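Local coordinates for protein redox-sensing transcriptional repressor Rex (Thermus thermophilus, PDB 2DT5) that probably represses transcription by binding DNA as a homodimer, in response to the cellular NADH/NAD(+) redox state, at residues S9-L21 and L34-D48. The protein carries 1 engineered substitution. Residues are numbered along the deposited sequence; the frame is centred on the assembly and turned at random.
Sequences SRLITYLRILEEL and LGGLAQVTAFQVRKD. Engineered in segment 34-48: G36 (natural residue Glu). With SO4 (sulfate ion), chain J.
The Y14 ring reaches across from helix 9-21 to the turn between helix 31-37 and helix 42-51, with A38 CB and V40 CG2 at its edge. Here helix 9-21 packs on the two helices and turn that follow it in the predicted helix-turn-helix, in the N-terminal winged-helix domain of Rex. The short segments 9-21 and 42-48 run at 104° to each other. The turn is shaped by a Schellman motif at Q39 and by T41, which N-caps the next helix by accepting from Q44 N.

The polar end centres on D48, which is buried. R10 grips it side-on. NE gives to OD2 on its syn lone pair at 2.6 Å, and NH2 gives to OD1 at 2.9 Å, almost straight at 175°. The guanidinium and carboxylate are nearly coplanar. R10 bends at chi3 (-63°), which turns NE and NH2 onto the acid, and Q44 CD lies over one guanidinium face. Y14 OH donates to OD2 from the anti side, 2.9 Å away and somewhat out of the carboxylate plane, so this oxygen takes two bonds. With an alanine here in place of the acid, the R10 guanidinium would probably lose this countercharge and the Y14 hydroxyl this acceptor.

The other end is apolar. L34 CD1 meets L21 CD1 at 3.9 Å. It also touches L18. L67 and L71 of helix 64-75 pack on L18 as well. I17 lies across L37, and its CG2 presses on L37 CD1 at 3.4 Å.

R46, on helix 42-51, gives NE to sulfate O1 at 2.8 Å. The ion probably comes from the crystallisation liquor, and S31, Y55, G59 and G61 also bond to it. Near the turn, A38 CB sits against both T13 CG2 and I17 CD1, the latter tight at 3.3 Å.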
loop_
_atom_site.group_PDB
_atom_site.type_symbol
_atom_site.label_atom_id
_atom_site.label_comp_id
_atom_site.label_asym_id
_atom_site.label_seq_id
_atom_site.Cartn_x
_atom_site.Cartn_y
_atom_site.Cartn_z
ATOM N N SER B 9 0.041 2.707 -11.434
ATOM C CA SER B 9 -0.391 1.643 -10.515
ATOM C C SER B 9 -1.068 0.543 -11.341
ATOM O O SER B 9 -0.877 -0.644 -11.087
ATOM C CB SER B 9 -1.367 2.199 -9.463
ATOM O OG SER B 9 -0.707 3.111 -8.591
ATOM N N ARG B 10 -1.855 0.933 -12.338
ATOM C CA ARG B 10 -2.496 -0.072 -13.183
ATOM C C ARG B 10 -1.446 -0.919 -13.923
ATOM O O ARG B 10 -1.561 -2.145 -13.994
ATOM C CB ARG B 10 -3.428 0.590 -14.189
ATOM C CG ARG B 10 -4.713 1.118 -13.565
ATOM C CD ARG B 10 -5.823 1.215 -14.620
ATOM N NE ARG B 10 -5.516 2.165 -15.687
ATOM C CZ ARG B 10 -5.512 3.485 -15.527
ATOM N NH1 ARG B 10 -5.801 4.015 -14.338
ATOM N NH2 ARG B 10 -5.240 4.275 -16.558
ATOM N N LEU B 11 -0.415 -0.272 -14.455
ATOM C CA LEU B 11 0.623 -1.012 -15.159
ATOM C C LEU B 11 1.283 -2.015 -14.209
ATOM O O LEU B 11 1.549 -3.169 -14.583
ATOM C CB LEU B 11 1.680 -0.060 -15.736
ATOM C CG LEU B 11 1.202 0.915 -16.823
ATOM C CD1 LEU B 11 2.405 1.675 -17.378
ATOM C CD2 LEU B 11 0.512 0.150 -17.943
ATOM N N ILE B 12 1.541 -1.568 -12.981
ATOM C CA ILE B 12 2.144 -2.417 -11.962
ATOM C C ILE B 12 1.203 -3.594 -11.689
ATOM O O ILE B 12 1.644 -4.733 -11.542
ATOM C CB ILE B 12 2.423 -1.605 -10.665
ATOM C CG1 ILE B 12 3.490 -0.536 -10.965
ATOM C CG2 ILE B 12 2.902 -2.544 -9.522
ATOM C CD1 ILE B 12 3.630 0.577 -9.908
ATOM N N THR B 13 -0.096 -3.331 -11.656
ATOM C CA THR B 13 -1.056 -4.417 -11.436
ATOM C C THR B 13 -0.989 -5.449 -12.569
ATOM O O THR B 13 -0.953 -6.662 -12.317
ATOM C CB THR B 13 -2.484 -3.884 -11.369
ATOM O OG1 THR B 13 -2.615 -3.003 -10.247
ATOM C CG2 THR B 13 -3.465 -5.032 -11.240
ATOM N N TYR B 14 -0.969 -4.961 -13.811
ATOM C CA TYR B 14 -0.916 -5.831 -14.980
ATOM C C TYR B 14 0.327 -6.704 -14.922
ATOM O O TYR B 14 0.304 -7.880 -15.315
ATOM C CB TYR B 14 -0.870 -4.994 -16.268
ATOM C CG TYR B 14 -2.031 -4.036 -16.462
ATOM C CD1 TYR B 14 -1.861 -2.857 -17.191
ATOM C CD2 TYR B 14 -3.298 -4.321 -15.955
ATOM C CE1 TYR B 14 -2.920 -1.976 -17.415
ATOM C CE2 TYR B 14 -4.377 -3.442 -16.177
ATOM C CZ TYR B 14 -4.172 -2.267 -16.908
ATOM O OH TYR B 14 -5.188 -1.368 -17.113
ATOM N N LEU B 15 1.418 -6.125 -14.433
ATOM C CA LEU B 15 2.667 -6.856 -14.343
ATOM C C LEU B 15 2.573 -7.991 -13.319
ATOM O O LEU B 15 3.072 -9.099 -13.572
ATOM C CB LEU B 15 3.812 -5.911 -13.998
ATOM C CG LEU B 15 5.175 -6.588 -13.878
ATOM C CD1 LEU B 15 5.526 -7.262 -15.202
ATOM C CD2 LEU B 15 6.244 -5.562 -13.488
ATOM N N ARG B 16 1.941 -7.727 -12.173
ATOM C CA ARG B 16 1.776 -8.769 -11.138
ATOM C C ARG B 16 0.975 -9.909 -11.755
ATOM O O ARG B 16 1.368 -11.064 -11.670
ATOM C CB ARG B 16 1.011 -8.243 -9.900
ATOM C CG ARG B 16 1.717 -7.123 -9.150
ATOM C CD ARG B 16 3.219 -7.352 -9.157
ATOM N NE ARG B 16 3.950 -6.237 -8.566
ATOM C CZ ARG B 16 5.255 -6.034 -8.722
ATOM N NH1 ARG B 16 5.984 -6.868 -9.460
ATOM N NH2 ARG B 16 5.832 -5.005 -8.122
ATOM N N ILE B 17 -0.144 -9.552 -12.376
ATOM C CA ILE B 17 -1.019 -10.512 -13.036
ATOM C C ILE B 17 -0.246 -11.345 -14.061
ATOM O O ILE B 17 -0.348 -12.571 -14.080
ATOM C CB ILE B 17 -2.147 -9.788 -13.746
ATOM C CG1 ILE B 17 -3.060 -9.126 -12.708
ATOM C CG2 ILE B 17 -2.914 -10.750 -14.639
ATOM C CD1 ILE B 17 -4.090 -8.209 -13.311
ATOM N N LEU B 18 0.524 -10.670 -14.911
ATOM C CA LEU B 18 1.320 -11.342 -15.932
ATOM C C LEU B 18 2.359 -12.269 -15.315
ATOM O O LEU B 18 2.662 -13.326 -15.876
ATOM C CB LEU B 18 2.036 -10.312 -16.831
ATOM C CG LEU B 18 1.194 -9.468 -17.796
ATOM C CD1 LEU B 18 2.033 -8.303 -18.342
ATOM C CD2 LEU B 18 0.672 -10.363 -18.931
ATOM N N GLU B 19 2.922 -11.861 -14.178
ATOM C CA GLU B 19 3.921 -12.671 -13.494
ATOM C C GLU B 19 3.260 -13.961 -13.032
ATOM O O GLU B 19 3.876 -15.026 -13.077
ATOM C CB GLU B 19 4.485 -11.944 -12.264
ATOM C CG GLU B 19 5.250 -10.658 -12.552
ATOM C CD GLU B 19 5.612 -9.899 -11.274
ATOM O OE1 GLU B 19 4.714 -9.676 -10.428
ATOM O OE2 GLU B 19 6.793 -9.518 -11.115
ATOM N N GLU B 20 2.006 -13.863 -12.586
ATOM C CA GLU B 20 1.301 -15.050 -12.119
ATOM C C GLU B 20 0.718 -15.855 -13.275
ATOM O O GLU B 20 0.649 -17.075 -13.201
ATOM C CB GLU B 20 0.228 -14.694 -11.067
ATOM C CG GLU B 20 -0.605 -13.441 -11.324
ATOM C CD GLU B 20 -1.514 -13.075 -10.130
ATOM O OE1 GLU B 20 -0.987 -12.908 -9.004
ATOM O OE2 GLU B 20 -2.752 -12.949 -10.320
ATOM N N LEU B 21 0.309 -15.183 -14.346
ATOM C CA LEU B 21 -0.196 -15.903 -15.503
ATOM C C LEU B 21 0.980 -16.717 -16.035
ATOM O O LEU B 21 0.825 -17.869 -16.434
ATOM C CB LEU B 21 -0.678 -14.938 -16.585
ATOM C CG LEU B 21 -2.100 -14.395 -16.447
ATOM C CD1 LEU B 21 -2.386 -13.416 -17.564
ATOM C CD2 LEU B 21 -3.088 -15.550 -16.509
ATOM N N LEU B 34 -6.990 -9.808 -18.945
ATOM C CA LEU B 34 -6.211 -8.897 -18.096
ATOM C C LEU B 34 -7.155 -7.948 -17.355
ATOM O O LEU B 34 -7.028 -7.736 -16.162
ATOM C CB LEU B 34 -5.234 -8.081 -18.949
ATOM C CG LEU B 34 -3.728 -8.301 -18.751
ATOM C CD1 LEU B 34 -3.406 -9.768 -18.621
ATOM C CD2 LEU B 34 -2.980 -7.697 -19.932
ATOM N N GLY B 35 -8.114 -7.394 -18.077
ATOM C CA GLY B 35 -9.046 -6.463 -17.474
ATOM C C GLY B 35 -9.795 -7.073 -16.311
ATOM O O GLY B 35 -10.057 -6.404 -15.312
ATOM N N GLY B 36 -10.142 -8.348 -16.454
ATOM C CA GLY B 36 -10.871 -9.050 -15.415
ATOM C C GLY B 36 -10.001 -9.272 -14.199
ATOM O O GLY B 36 -10.394 -8.945 -13.084
ATOM N N LEU B 37 -8.810 -9.817 -14.411
ATOM C CA LEU B 37 -7.901 -10.069 -13.311
ATOM C C LEU B 37 -7.475 -8.801 -12.572
ATOM O O LEU B 37 -7.150 -8.852 -11.393
ATOM C CB LEU B 37 -6.662 -10.801 -13.814
ATOM C CG LEU B 37 -6.923 -12.165 -14.455
ATOM C CD1 LEU B 37 -5.597 -12.786 -14.882
ATOM C CD2 LEU B 37 -7.648 -13.068 -13.456
ATOM N N ALA B 38 -7.472 -7.666 -13.259
ATOM C CA ALA B 38 -7.064 -6.406 -12.637
ATOM C C ALA B 38 -8.274 -5.570 -12.251
ATOM O O ALA B 38 -8.134 -4.454 -11.758
ATOM C CB ALA B 38 -6.172 -5.616 -13.598
ATOM N N GLN B 39 -9.462 -6.106 -12.502
ATOM C CA GLN B 39 -10.706 -5.418 -12.197
ATOM C C GLN B 39 -10.846 -4.084 -12.929
ATOM O O GLN B 39 -11.266 -3.079 -12.352
ATOM C CB GLN B 39 -10.845 -5.202 -10.685
ATOM C CG GLN B 39 -10.638 -6.474 -9.866
ATOM C CD GLN B 39 -11.150 -6.357 -8.433
ATOM O OE1 GLN B 39 -10.655 -7.036 -7.529
ATOM N NE2 GLN B 39 -12.154 -5.507 -8.223
ATOM N N VAL B 40 -10.496 -4.083 -14.209
ATOM C CA VAL B 40 -10.625 -2.886 -15.029
ATOM C C VAL B 40 -11.197 -3.352 -16.371
ATOM O O VAL B 40 -10.917 -4.466 -16.804
ATOM C CB VAL B 40 -9.246 -2.183 -15.249
ATOM C CG1 VAL B 40 -8.471 -2.098 -13.930
ATOM C CG2 VAL B 40 -8.438 -2.927 -16.272
ATOM N N THR B 41 -11.988 -2.505 -17.025
ATOM C CA THR B 41 -12.595 -2.862 -18.299
ATOM C C THR B 41 -11.541 -3.191 -19.359
ATOM O O THR B 41 -10.448 -2.620 -19.372
ATOM C CB THR B 41 -13.505 -1.721 -18.837
ATOM O OG1 THR B 41 -12.701 -0.615 -19.259
ATOM C CG2 THR B 41 -14.462 -1.230 -17.747
ATOM N N ALA B 42 -11.875 -4.130 -20.239
ATOM C CA ALA B 42 -10.980 -4.518 -21.321
ATOM C C ALA B 42 -10.539 -3.249 -22.056
ATOM O O ALA B 42 -9.405 -3.132 -22.507
ATOM C CB ALA B 42 -11.713 -5.454 -22.276
ATOM N N PHE B 43 -11.464 -2.302 -22.160
ATOM C CA PHE B 43 -11.221 -1.024 -22.815
ATOM C C PHE B 43 -10.079 -0.251 -22.148
ATOM O O PHE B 43 -9.196 0.283 -22.831
ATOM C CB PHE B 43 -12.494 -0.175 -22.770
ATOM C CG PHE B 43 -12.304 1.232 -23.262
ATOM C CD1 PHE B 43 -12.005 1.483 -24.598
ATOM C CD2 PHE B 43 -12.420 2.309 -22.386
ATOM C CE1 PHE B 43 -11.826 2.791 -25.060
ATOM C CE2 PHE B 43 -12.243 3.617 -22.833
ATOM C CZ PHE B 43 -11.944 3.857 -24.179
ATOM N N GLN B 44 -10.103 -0.190 -20.818
ATOM C CA GLN B 44 -9.073 0.530 -20.084
ATOM C C GLN B 44 -7.740 -0.137 -20.328
ATOM O O GLN B 44 -6.743 0.541 -20.541
ATOM C CB GLN B 44 -9.385 0.559 -18.591
ATOM C CG GLN B 44 -8.538 1.544 -17.785
ATOM C CD GLN B 44 -8.509 2.938 -18.396
ATOM O OE1 GLN B 44 -7.627 3.261 -19.196
ATOM N NE2 GLN B 44 -9.477 3.769 -18.028
ATOM N N VAL B 45 -7.719 -1.464 -20.318
ATOM C CA VAL B 45 -6.472 -2.178 -20.563
ATOM C C VAL B 45 -5.882 -1.822 -21.945
ATOM O O VAL B 45 -4.685 -1.521 -22.052
ATOM C CB VAL B 45 -6.661 -3.718 -20.451
ATOM C CG1 VAL B 45 -5.356 -4.430 -20.786
ATOM C CG2 VAL B 45 -7.088 -4.087 -19.020
ATOM N N ARG B 46 -6.716 -1.846 -22.987
ATOM C CA ARG B 46 -6.261 -1.516 -24.335
ATOM C C ARG B 46 -5.791 -0.069 -24.418
ATOM O O ARG B 46 -4.762 0.215 -25.020
ATOM C CB ARG B 46 -7.367 -1.717 -25.376
ATOM C CG ARG B 46 -7.767 -3.144 -25.592
ATOM C CD ARG B 46 -8.582 -3.302 -26.862
ATOM N NE ARG B 46 -9.492 -4.430 -26.730
ATOM C CZ ARG B 46 -10.719 -4.319 -26.247
ATOM N NH1 ARG B 46 -11.174 -3.131 -25.867
ATOM N NH2 ARG B 46 -11.484 -5.395 -26.126
ATOM N N LYS B 47 -6.558 0.845 -23.834
ATOM C CA LYS B 47 -6.181 2.250 -23.858
ATOM C C LYS B 47 -4.810 2.425 -23.178
ATOM O O LYS B 47 -3.930 3.109 -23.703
ATOM C CB LYS B 47 -7.253 3.092 -23.155
ATOM C CG LYS B 47 -6.869 4.558 -22.967
ATOM C CD LYS B 47 -7.985 5.352 -22.297
ATOM C CE LYS B 47 -7.591 6.817 -22.097
ATOM N NZ LYS B 47 -8.744 7.670 -21.669
ATOM N N ASP B 48 -4.617 1.781 -22.031
ATOM C CA ASP B 48 -3.347 1.887 -21.311
ATOM C C ASP B 48 -2.161 1.312 -22.079
ATOM O O ASP B 48 -1.120 1.972 -22.230
ATOM C CB ASP B 48 -3.407 1.167 -19.961
ATOM C CG ASP B 48 -4.196 1.923 -18.914
ATOM O OD1 ASP B 48 -4.507 3.119 -19.123
ATOM O OD2 ASP B 48 -4.495 1.303 -17.861
HETATM S S SO4 J . -7.328 -7.564 -27.485
HETATM O O1 SO4 J . -7.272 -6.150 -27.068
HETATM O O2 SO4 J . -6.516 -7.731 -28.698
HETATM O O3 SO4 J . -6.778 -8.449 -26.433
HETATM O O4 SO4 J . -8.733 -7.928 -27.741
#